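Side-chain contacts in glutaredoxin (Populus tremula x Populus tremuloides, PDB 2E7P), which binds a glutathione-ligated [2Fe-2S] cluster and probably reduces low-molecular-weight disulfides and protein disulfides with the help of glutathione: residues 12-17 with 66-71; 25-30 with 60-65; 40-45 with 92-97. One frame throughout, in Å; residues are numbered along the deposited sequence.

Contact 1 closes a loop of 48 residues, bringing the C-terminal part of helix 3-18 against the end of helix 58-69. Nested inside that loop, contact 2 joins the end of strand 22-26 and the turn after it to the same helix 58-69. The two touch, because Phe25 packs on Leu16 and Ala17. Contact 3 starts within the loop of contact 1 but ends beyond it, so its path crosses both others; it ties helix 31-42 to helix 87-95, its centre 22 to 23 Å from theirs and on the opposite side of the chain's centre from contact 1.

Contact 1. Residues 12-17 with 66-71; sequences KAKELA and AHWTGR
Helix 3-18 meets the last turn of helix 58-69 in this part of the thioredoxin fold through one indole, that of Trp68, on which Lys14, Ala17 and, more loosely, Ala13 converge. The Lys14 chain crosses over one face of the ring. Its CG stands above the six-membered ring, 3.5 Å from the centroid and only 5° off the normal, a CH-pi contact. With CG anti to the carbonyl carbon (chi1 -74°) and the chain extended beyond it, the lysine runs on across the indole until NZ lies 4.3 Å from the centroid of the five-membered ring. At 25° off the normal this is a cation-pi interaction, so one side chain uses both rings, methylene on one and ammonium on the other. Ala17 comes instead at the rim, near the ring plane, its CB 3.8 Å from Trp68 CH2. The opposite face carries Thr69 CG2 from the same helix, 3.5 Å above the plane, which leaves the indole clamped between a methyl and a lysine chain. Trp68 CG lies anti to its backbone N, and this swings the ring across to helix 3-18. No hydrogen bond joins the segments. Beyond them, Phe78 of strand 76-79 meets the indole and also touches Ala17, while Gln83 of strand 82-85 packs on Trp68; the two helices thus share a ring that rests on the sheet.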
loop_
_atom_site.group_PDB
_atom_site.type_symbol
_atom_site.label_atom_id
_atom_site.label_comp_id
_atom_site.label_asym_id
_atom_site.label_seq_id
_atom_site.Cartn_x
_atom_site.Cartn_y
_atom_site.Cartn_z
ATOM N N LYS C 12 -9.048 -16.327 -16.839
ATOM C CA LYS C 12 -7.960 -15.379 -17.049
ATOM C C LYS C 12 -7.020 -15.306 -15.818
ATOM O O LYS C 12 -5.792 -15.377 -15.973
ATOM C CB LYS C 12 -8.522 -14.008 -17.428
ATOM C CG LYS C 12 -7.477 -12.987 -17.739
ATOM C CD LYS C 12 -8.120 -11.649 -17.967
ATOM C CE LYS C 12 -7.232 -10.723 -18.749
ATOM N NZ LYS C 12 -8.071 -9.729 -19.476
ATOM N N ALA C 13 -7.586 -15.232 -14.610
ATOM C CA ALA C 13 -6.762 -15.256 -13.376
ATOM C C ALA C 13 -5.895 -16.516 -13.257
ATOM O O ALA C 13 -4.699 -16.447 -12.950
ATOM C CB ALA C 13 -7.641 -15.073 -12.108
ATOM N N LYS C 14 -6.493 -17.678 -13.488
ATOM C CA LYS C 14 -5.737 -18.929 -13.414
ATOM C C LYS C 14 -4.559 -18.988 -14.398
ATOM O O LYS C 14 -3.493 -19.500 -14.065
ATOM C CB LYS C 14 -6.659 -20.133 -13.575
ATOM C CG LYS C 14 -7.512 -20.407 -12.331
ATOM C CD LYS C 14 -8.158 -21.786 -12.384
ATOM C CE LYS C 14 -9.371 -21.874 -11.461
ATOM N NZ LYS C 14 -9.639 -23.304 -11.131
ATOM N N GLU C 15 -4.771 -18.447 -15.598
ATOM C CA GLU C 15 -3.747 -18.401 -16.621
ATOM C C GLU C 15 -2.607 -17.498 -16.174
ATOM O O GLU C 15 -1.441 -17.892 -16.212
ATOM C CB GLU C 15 -4.317 -17.843 -17.918
ATOM C CG GLU C 15 -5.205 -18.808 -18.706
ATOM C CD GLU C 15 -5.661 -18.198 -20.024
ATOM O OE1 GLU C 15 -4.775 -18.007 -20.912
ATOM O OE2 GLU C 15 -6.888 -17.906 -20.168
ATOM N N LEU C 16 -2.958 -16.276 -15.790
ATOM C CA LEU C 16 -2.004 -15.317 -15.246
ATOM C C LEU C 16 -1.170 -15.939 -14.137
ATOM O O LEU C 16 0.041 -15.830 -14.159
ATOM C CB LEU C 16 -2.712 -14.059 -14.744
ATOM C CG LEU C 16 -3.235 -13.150 -15.843
ATOM C CD1 LEU C 16 -4.073 -12.019 -15.237
ATOM C CD2 LEU C 16 -2.106 -12.576 -16.754
ATOM N N ALA C 17 -1.829 -16.638 -13.218
ATOM C CA ALA C 17 -1.174 -17.205 -12.020
ATOM C C ALA C 17 -0.087 -18.244 -12.322
ATOM O O ALA C 17 0.868 -18.430 -11.532
ATOM C CB ALA C 17 -2.215 -17.800 -11.099
ATOM N N ALA C 66 -10.264 -14.030 -5.164
ATOM C CA ALA C 66 -10.928 -14.232 -3.883
ATOM C C ALA C 66 -11.688 -15.558 -3.856
ATOM O O ALA C 66 -11.450 -16.408 -2.984
ATOM C CB ALA C 66 -11.820 -13.073 -3.554
ATOM N N HIS C 67 -12.556 -15.760 -4.846
ATOM C CA HIS C 67 -13.337 -17.006 -4.919
ATOM C C HIS C 67 -12.428 -18.232 -5.011
ATOM O O HIS C 67 -12.670 -19.276 -4.396
ATOM C CB HIS C 67 -14.254 -16.978 -6.136
ATOM C CG HIS C 67 -15.513 -16.200 -5.932
ATOM N ND1 HIS C 67 -16.470 -16.562 -5.009
ATOM C CD2 HIS C 67 -15.985 -15.088 -6.551
ATOM C CE1 HIS C 67 -17.478 -15.705 -5.062
ATOM N NE2 HIS C 67 -17.219 -14.813 -6.003
ATOM N N TRP C 68 -11.355 -18.113 -5.772
ATOM C CA TRP C 68 -10.564 -19.297 -6.052
ATOM C C TRP C 68 -9.607 -19.652 -4.911
ATOM O O TRP C 68 -9.520 -20.830 -4.490
ATOM C CB TRP C 68 -9.881 -19.134 -7.423
ATOM C CG TRP C 68 -8.776 -20.094 -7.758
ATOM C CD1 TRP C 68 -8.763 -21.438 -7.541
ATOM C CD2 TRP C 68 -7.565 -19.785 -8.451
ATOM N NE1 TRP C 68 -7.581 -21.979 -7.995
ATOM C CE2 TRP C 68 -6.838 -20.986 -8.576
ATOM C CE3 TRP C 68 -7.018 -18.595 -8.976
ATOM C CZ2 TRP C 68 -5.570 -21.050 -9.209
ATOM C CZ3 TRP C 68 -5.742 -18.636 -9.566
ATOM C CH2 TRP C 68 -5.032 -19.855 -9.674
ATOM N N THR C 69 -8.900 -18.636 -4.397
ATOM C CA THR C 69 -7.774 -18.864 -3.502
ATOM C C THR C 69 -8.130 -18.609 -2.044
ATOM O O THR C 69 -7.372 -18.976 -1.112
ATOM C CB THR C 69 -6.581 -17.944 -3.905
ATOM O OG1 THR C 69 -6.880 -16.571 -3.623
ATOM C CG2 THR C 69 -6.271 -18.079 -5.405
ATOM N N GLY C 70 -9.263 -17.950 -1.842
ATOM C CA GLY C 70 -9.639 -17.497 -0.520
ATOM C C GLY C 70 -8.842 -16.286 -0.037
ATOM O O GLY C 70 -8.923 -15.925 1.133
ATOM N N ARG C 71 -8.055 -15.701 -0.926
ATOM C CA ARG C 71 -7.303 -14.450 -0.659
ATOM C C ARG C 71 -7.758 -13.354 -1.613
ATOM O O ARG C 71 -7.447 -13.406 -2.816
ATOM C CB ARG C 71 -5.788 -14.680 -0.786
ATOM C CG ARG C 71 -4.928 -13.421 -0.531
ATOM C CD ARG C 71 -3.453 -13.742 -0.593
ATOM N NE ARG C 71 -3.124 -14.679 0.450
ATOM C CZ ARG C 71 -2.903 -14.342 1.721
ATOM N NH1 ARG C 71 -2.886 -13.056 2.077
ATOM N NH2 ARG C 71 -2.684 -15.295 2.621
#

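Contact 2. Residues 25-30 with 60-65; sequences FSKTYC and QLQSAL. With GSH (glutathione), chain H; FES (Fe2/s2 (inorganic) cluster), chain E.
Gln62 and Leu65 are the residues of segment 60-65, on helix 58-69, that touch segment 25-30, where the end of strand 22-26 leads into the glutathione and cluster site. Gln62 reaches the ligand: with CG opposite the backbone N (chi1 -163°) and the chain extended, its amide arrives beside the glycyl carboxylate of glutathione. NE2 donates to GSH O32 at 2.7 Å in a nearly straight bond, 177° at the hydrogen, and Gly72 O is a second partner of NE2. The other amide atom, OE1, accepts a weak hydrogen bond from Lys27 NZ at 3.0 Å, the two side chains crossing at about a right angle. A water bridges the same pair, donating to OE1 and accepting from NZ. The Lys27 chain turns sharply twice, about CB-CG and about CD-CE, which also brings NZ to GSH O32 at 2.7 Å, so this oxygen is gripped by two donors. Tyr29 OH donates to the second carboxylate oxygen, GSH O31, at 2.8 Å. Both Cys30 SG and the glutathione sulfur SG2 bind the iron FE1 of the cluster. One turn of helix beyond Gln62, Leu65 lays CD1 over one face of the Phe25 ring, 3.7 Å from its centroid and 18° off the normal, a CH-pi contact. Phe25 is further enclosed by Leu16 and Ala17 of helix 3-18 and Val50 of strand 48-51, while Leu65 also rests on Asn76 and Phe78 of strand 76-79.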
loop_
_atom_site.group_PDB
_atom_site.type_symbol
_atom_site.label_atom_id
_atom_site.label_comp_id
_atom_site.label_asym_id
_atom_site.label_seq_id
_atom_site.Cartn_x
_atom_site.Cartn_y
_atom_site.Cartn_z
ATOM N N PHE C 25 0.281 -10.986 -7.980
ATOM C CA PHE C 25 -0.845 -10.042 -8.105
ATOM C C PHE C 25 -0.709 -8.914 -7.071
ATOM O O PHE C 25 -0.514 -9.152 -5.892
ATOM C CB PHE C 25 -2.205 -10.764 -8.011
ATOM C CG PHE C 25 -2.414 -11.808 -9.090
ATOM C CD1 PHE C 25 -2.991 -11.474 -10.307
ATOM C CD2 PHE C 25 -2.055 -13.127 -8.866
ATOM C CE1 PHE C 25 -3.226 -12.433 -11.282
ATOM C CE2 PHE C 25 -2.249 -14.092 -9.847
ATOM C CZ PHE C 25 -2.845 -13.735 -11.060
ATOM N N SER C 26 -0.808 -7.679 -7.550
ATOM C CA SER C 26 -0.321 -6.510 -6.849
ATOM C C SER C 26 -1.213 -5.285 -7.153
ATOM O O SER C 26 -2.076 -5.337 -8.019
ATOM C CB SER C 26 1.132 -6.264 -7.305
ATOM O OG SER C 26 1.677 -5.090 -6.761
ATOM N N LYS C 27 -1.041 -4.221 -6.374
ATOM C CA LYS C 27 -1.585 -2.904 -6.656
ATOM C C LYS C 27 -0.373 -1.972 -6.563
ATOM O O LYS C 27 0.516 -2.169 -5.711
ATOM C CB LYS C 27 -2.638 -2.478 -5.620
ATOM C CG LYS C 27 -3.976 -3.259 -5.602
ATOM C CD LYS C 27 -4.948 -2.802 -6.642
ATOM C CE LYS C 27 -6.162 -3.738 -6.687
ATOM N NZ LYS C 27 -7.308 -3.302 -5.803
ATOM N N THR C 28 -0.328 -0.968 -7.450
ATOM C CA THR C 28 0.861 -0.125 -7.611
ATOM C C THR C 28 1.083 0.736 -6.371
ATOM O O THR C 28 2.201 1.094 -6.049
ATOM C CB THR C 28 0.723 0.820 -8.812
ATOM O OG1 THR C 28 -0.481 1.590 -8.657
ATOM C CG2 THR C 28 0.691 0.028 -10.144
ATOM N N TYR C 29 0.002 1.050 -5.671
ATOM C CA TYR C 29 0.077 1.910 -4.502
ATOM C C TYR C 29 0.438 1.197 -3.181
ATOM O O TYR C 29 0.608 1.874 -2.157
ATOM C CB TYR C 29 -1.244 2.684 -4.355
ATOM C CG TYR C 29 -2.456 1.791 -4.243
ATOM C CD1 TYR C 29 -2.749 1.125 -3.034
ATOM C CD2 TYR C 29 -3.301 1.594 -5.341
ATOM C CE1 TYR C 29 -3.845 0.298 -2.929
ATOM C CE2 TYR C 29 -4.423 0.762 -5.250
ATOM C CZ TYR C 29 -4.676 0.121 -4.041
ATOM O OH TYR C 29 -5.762 -0.691 -3.959
ATOM N N CYS C 30 0.560 -0.141 -3.176
ATOM C CA CYS C 30 0.629 -0.840 -1.903
ATOM C C CYS C 30 2.039 -1.205 -1.464
ATOM O O CYS C 30 2.743 -1.939 -2.138
ATOM C CB CYS C 30 -0.281 -2.095 -1.836
ATOM S SG CYS C 30 -0.474 -2.760 -0.107
ATOM N N GLN C 60 -12.553 -7.592 -11.454
ATOM C CA GLN C 60 -13.099 -8.930 -11.701
ATOM C C GLN C 60 -12.052 -10.020 -11.471
ATOM O O GLN C 60 -12.375 -11.101 -10.969
ATOM C CB GLN C 60 -13.660 -9.024 -13.132
ATOM C CG GLN C 60 -14.798 -8.048 -13.428
ATOM C CD GLN C 60 -14.317 -6.707 -13.987
ATOM O OE1 GLN C 60 -13.521 -5.986 -13.363
ATOM N NE2 GLN C 60 -14.815 -6.362 -15.175
ATOM N N LEU C 61 -10.805 -9.731 -11.858
ATOM C CA LEU C 61 -9.681 -10.629 -11.602
ATOM C C LEU C 61 -9.455 -10.842 -10.122
ATOM O O LEU C 61 -9.209 -11.970 -9.688
ATOM C CB LEU C 61 -8.422 -10.063 -12.226
ATOM C CG LEU C 61 -7.782 -10.697 -13.463
ATOM C CD1 LEU C 61 -8.706 -11.540 -14.341
ATOM C CD2 LEU C 61 -7.003 -9.638 -14.282
ATOM N N GLN C 62 -9.566 -9.758 -9.352
ATOM C CA GLN C 62 -9.407 -9.801 -7.900
ATOM C C GLN C 62 -10.479 -10.632 -7.212
ATOM O O GLN C 62 -10.154 -11.459 -6.368
ATOM C CB GLN C 62 -9.385 -8.404 -7.298
ATOM C CG GLN C 62 -8.809 -8.381 -5.831
ATOM C CD GLN C 62 -8.390 -6.991 -5.407
ATOM O OE1 GLN C 62 -8.169 -6.139 -6.249
ATOM N NE2 GLN C 62 -8.261 -6.757 -4.098
ATOM N N SER C 63 -11.753 -10.439 -7.580
ATOM C CA SER C 63 -12.808 -11.257 -6.982
ATOM C C SER C 63 -12.727 -12.722 -7.435
ATOM O O SER C 63 -12.938 -13.630 -6.630
ATOM C CB SER C 63 -14.215 -10.629 -7.131
ATOM O OG SER C 63 -14.601 -10.596 -8.474
ATOM N N ALA C 64 -12.335 -12.961 -8.693
ATOM C CA ALA C 64 -11.981 -14.324 -9.136
ATOM C C ALA C 64 -10.886 -14.908 -8.248
ATOM O O ALA C 64 -10.908 -16.100 -7.923
ATOM C CB ALA C 64 -11.503 -14.326 -10.609
ATOM N N LEU C 65 -9.890 -14.100 -7.890
ATOM C CA LEU C 65 -8.832 -14.617 -7.042
ATOM C C LEU C 65 -9.368 -14.889 -5.634
ATOM O O LEU C 65 -8.979 -15.878 -5.009
ATOM C CB LEU C 65 -7.617 -13.665 -6.986
ATOM C CG LEU C 65 -6.674 -13.699 -8.202
ATOM C CD1 LEU C 65 -5.817 -12.413 -8.198
ATOM C CD2 LEU C 65 -5.785 -14.941 -8.140
HETATM N N1 GSH H . -2.334 -10.153 5.574
HETATM C CA1 GSH H . -2.327 -9.690 4.183
HETATM C C1 GSH H . -0.967 -9.967 3.610
HETATM O O11 GSH H . -0.738 -9.923 2.367
HETATM O O12 GSH H . -0.080 -10.271 4.439
HETATM C CB1 GSH H . -2.732 -8.208 4.131
HETATM C CG1 GSH H . -2.892 -7.670 2.691
HETATM C CD1 GSH H . -3.688 -6.393 2.651
HETATM O OE1 GSH H . -4.209 -5.926 3.653
HETATM N N2 GSH H . -3.863 -5.849 1.452
HETATM C CA2 GSH H . -4.657 -4.626 1.278
HETATM C C2 GSH H . -5.638 -4.875 0.152
HETATM O O2 GSH H . -5.432 -5.726 -0.737
HETATM C CB2 GSH H . -3.713 -3.430 0.932
HETATM S SG2 GSH H . -2.309 -2.788 1.938
HETATM N N3 GSH H . -6.760 -4.150 0.121
HETATM C CA3 GSH H . -7.720 -4.302 -0.935
HETATM C C3 GSH H . -7.089 -3.769 -2.217
HETATM O O31 GSH H . -6.214 -2.869 -2.198
HETATM O O32 GSH H . -7.487 -4.248 -3.288
HETATM FE FE1 FES E . -1.011 -1.827 1.238
HETATM FE FE2 FES E . -0.140 0.568 2.415
HETATM S S1 FES E . -1.141 -0.130 1.266
HETATM S S2 FES E . 0.067 -1.219 2.510
HETATM O O HOH W 1 -9.205 -4.360 -7.811
#

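Contact 3. Residues 40-45 with 92-97; sequences LTQVGA and EKHQRN
Gln42 reaches over to His94 from the last turn of its helix, and only the amide at its tip makes the contact. CB points toward segment 92-97 but meets none of its atoms; CG merely carries the extended chain outward. CD is the first atom to come near, 3.9 Å from His94 NE2. Beyond it OE1 sits over one face of the imidazole, 3.3 Å from His94 NE2 and 3.6 Å from His94 CE1. Despite that short distance the angle is too poor for a hydrogen bond, as expected for an oxygen above the ring. The other amide atom, Gln42 NE2, stays 4.1 Å from His94 NE2. Amide and ring planes lie 35° apart. Both residues stand close to helix ends closed by Schellman motifs: Gly44, with positive phi, follows helix 31-42, and Asn97 is the C-prime residue after helix 87-95. A leucine in place of His94 would probably leave the Gln42 amide without the flat face over which OE1 sits, and so without its contact on helix 87-95. Alongside, Val43, just after helix 31-42, packs on Leu99, Leu100 and Leu103 of helix 99-110.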
loop_
_atom_site.group_PDB
_atom_site.type_symbol
_atom_site.label_atom_id
_atom_site.label_comp_id
_atom_site.label_asym_id
_atom_site.label_seq_id
_atom_site.Cartn_x
_atom_site.Cartn_y
_atom_site.Cartn_z
ATOM N N LEU C 40 11.543 -10.810 -2.919
ATOM C CA LEU C 40 11.907 -11.565 -4.149
ATOM C C LEU C 40 13.210 -11.084 -4.791
ATOM O O LEU C 40 14.084 -11.882 -5.127
ATOM C CB LEU C 40 10.754 -11.598 -5.170
ATOM C CG LEU C 40 9.519 -12.337 -4.640
ATOM C CD1 LEU C 40 8.301 -12.036 -5.549
ATOM C CD2 LEU C 40 9.790 -13.860 -4.547
ATOM N N THR C 41 13.350 -9.775 -4.948
ATOM C CA THR C 41 14.588 -9.214 -5.496
ATOM C C THR C 41 15.784 -9.585 -4.604
ATOM O O THR C 41 16.859 -9.884 -5.113
ATOM C CB THR C 41 14.480 -7.677 -5.611
ATOM O OG1 THR C 41 13.378 -7.331 -6.457
ATOM C CG2 THR C 41 15.776 -7.007 -6.125
ATOM N N GLN C 42 15.600 -9.568 -3.284
ATOM C CA GLN C 42 16.691 -9.903 -2.355
ATOM C C GLN C 42 17.167 -11.345 -2.560
ATOM O O GLN C 42 18.357 -11.614 -2.558
ATOM C CB GLN C 42 16.269 -9.691 -0.900
ATOM C CG GLN C 42 17.345 -10.138 0.139
ATOM C CD GLN C 42 16.881 -9.961 1.569
ATOM O OE1 GLN C 42 15.700 -10.151 1.873
ATOM N NE2 GLN C 42 17.782 -9.583 2.444
ATOM N N VAL C 43 16.233 -12.263 -2.798
ATOM C CA VAL C 43 16.607 -13.652 -3.017
ATOM C C VAL C 43 17.056 -13.907 -4.499
ATOM O O VAL C 43 17.368 -15.031 -4.868
ATOM C CB VAL C 43 15.482 -14.585 -2.506
ATOM C CG1 VAL C 43 14.301 -14.571 -3.464
ATOM C CG2 VAL C 43 15.980 -16.037 -2.265
ATOM N N GLY C 44 17.145 -12.850 -5.309
ATOM C CA GLY C 44 17.525 -12.969 -6.721
ATOM C C GLY C 44 16.533 -13.656 -7.667
ATOM O O GLY C 44 16.921 -14.182 -8.712
ATOM N N ALA C 45 15.255 -13.641 -7.329
ATOM C CA ALA C 45 14.237 -14.306 -8.142
ATOM C C ALA C 45 13.784 -13.362 -9.250
ATOM O O ALA C 45 13.750 -12.158 -9.029
ATOM C CB ALA C 45 13.055 -14.653 -7.285
ATOM N N GLU C 92 7.534 -14.527 6.287
ATOM C CA GLU C 92 7.789 -15.782 7.032
ATOM C C GLU C 92 8.691 -16.812 6.315
ATOM O O GLU C 92 9.612 -17.382 6.923
ATOM C CB GLU C 92 6.460 -16.419 7.398
ATOM C CG GLU C 92 6.489 -17.341 8.598
ATOM C CD GLU C 92 5.064 -17.784 8.966
ATOM O OE1 GLU C 92 4.513 -17.342 10.038
ATOM O OE2 GLU C 92 4.490 -18.550 8.148
ATOM N N LYS C 93 8.432 -17.056 5.034
ATOM C CA LYS C 93 9.308 -17.918 4.208
ATOM C C LYS C 93 10.766 -17.433 4.147
ATOM O O LYS C 93 11.733 -18.221 4.268
ATOM C CB LYS C 93 8.749 -18.051 2.784
ATOM C CG LYS C 93 7.301 -18.638 2.755
ATOM C CD LYS C 93 7.288 -20.095 3.183
ATOM C CE LYS C 93 5.960 -20.811 2.806
ATOM N NZ LYS C 93 5.608 -21.823 3.858
ATOM N N HIS C 94 10.923 -16.135 3.918
ATOM C CA HIS C 94 12.237 -15.534 4.028
ATOM C C HIS C 94 12.851 -15.727 5.427
ATOM O O HIS C 94 13.990 -16.152 5.536
ATOM C CB HIS C 94 12.196 -14.048 3.704
ATOM C CG HIS C 94 13.502 -13.359 3.960
ATOM N ND1 HIS C 94 13.644 -12.349 4.890
ATOM C CD2 HIS C 94 14.739 -13.572 3.437
ATOM C CE1 HIS C 94 14.900 -11.934 4.892
ATOM N NE2 HIS C 94 15.587 -12.660 4.027
ATOM N N GLN C 95 12.116 -15.391 6.475
ATOM C CA GLN C 95 12.685 -15.435 7.829
ATOM C C GLN C 95 13.130 -16.858 8.257
ATOM O O GLN C 95 14.055 -17.029 9.061
ATOM C CB GLN C 95 11.660 -14.909 8.842
ATOM C CG GLN C 95 11.587 -13.376 8.914
ATOM C CD GLN C 95 10.387 -12.894 9.755
ATOM O OE1 GLN C 95 9.485 -13.684 10.098
ATOM N NE2 GLN C 95 10.360 -11.610 10.071
ATOM N N ARG C 96 12.442 -17.861 7.724
ATOM C CA ARG C 96 12.780 -19.258 7.989
ATOM C C ARG C 96 13.666 -19.912 6.885
ATOM O O ARG C 96 13.900 -21.116 6.913
ATOM C CB ARG C 96 11.501 -20.070 8.186
ATOM C CG ARG C 96 10.608 -19.600 9.330
ATOM C CD ARG C 96 11.230 -19.764 10.744
ATOM N NE ARG C 96 11.638 -21.139 11.070
ATOM C CZ ARG C 96 10.844 -22.066 11.608
ATOM N NH1 ARG C 96 9.571 -21.801 11.876
ATOM N NH2 ARG C 96 11.325 -23.284 11.856
ATOM N N ASN C 97 14.122 -19.129 5.907
ATOM C CA ASN C 97 14.980 -19.655 4.839
ATOM C C ASN C 97 14.260 -20.688 3.989
ATOM O O ASN C 97 14.839 -21.663 3.535
ATOM C CB ASN C 97 16.275 -20.278 5.426
ATOM C CG ASN C 97 17.508 -19.975 4.578
ATOM O OD1 ASN C 97 17.415 -19.299 3.551
ATOM N ND2 ASN C 97 18.667 -20.462 5.009
#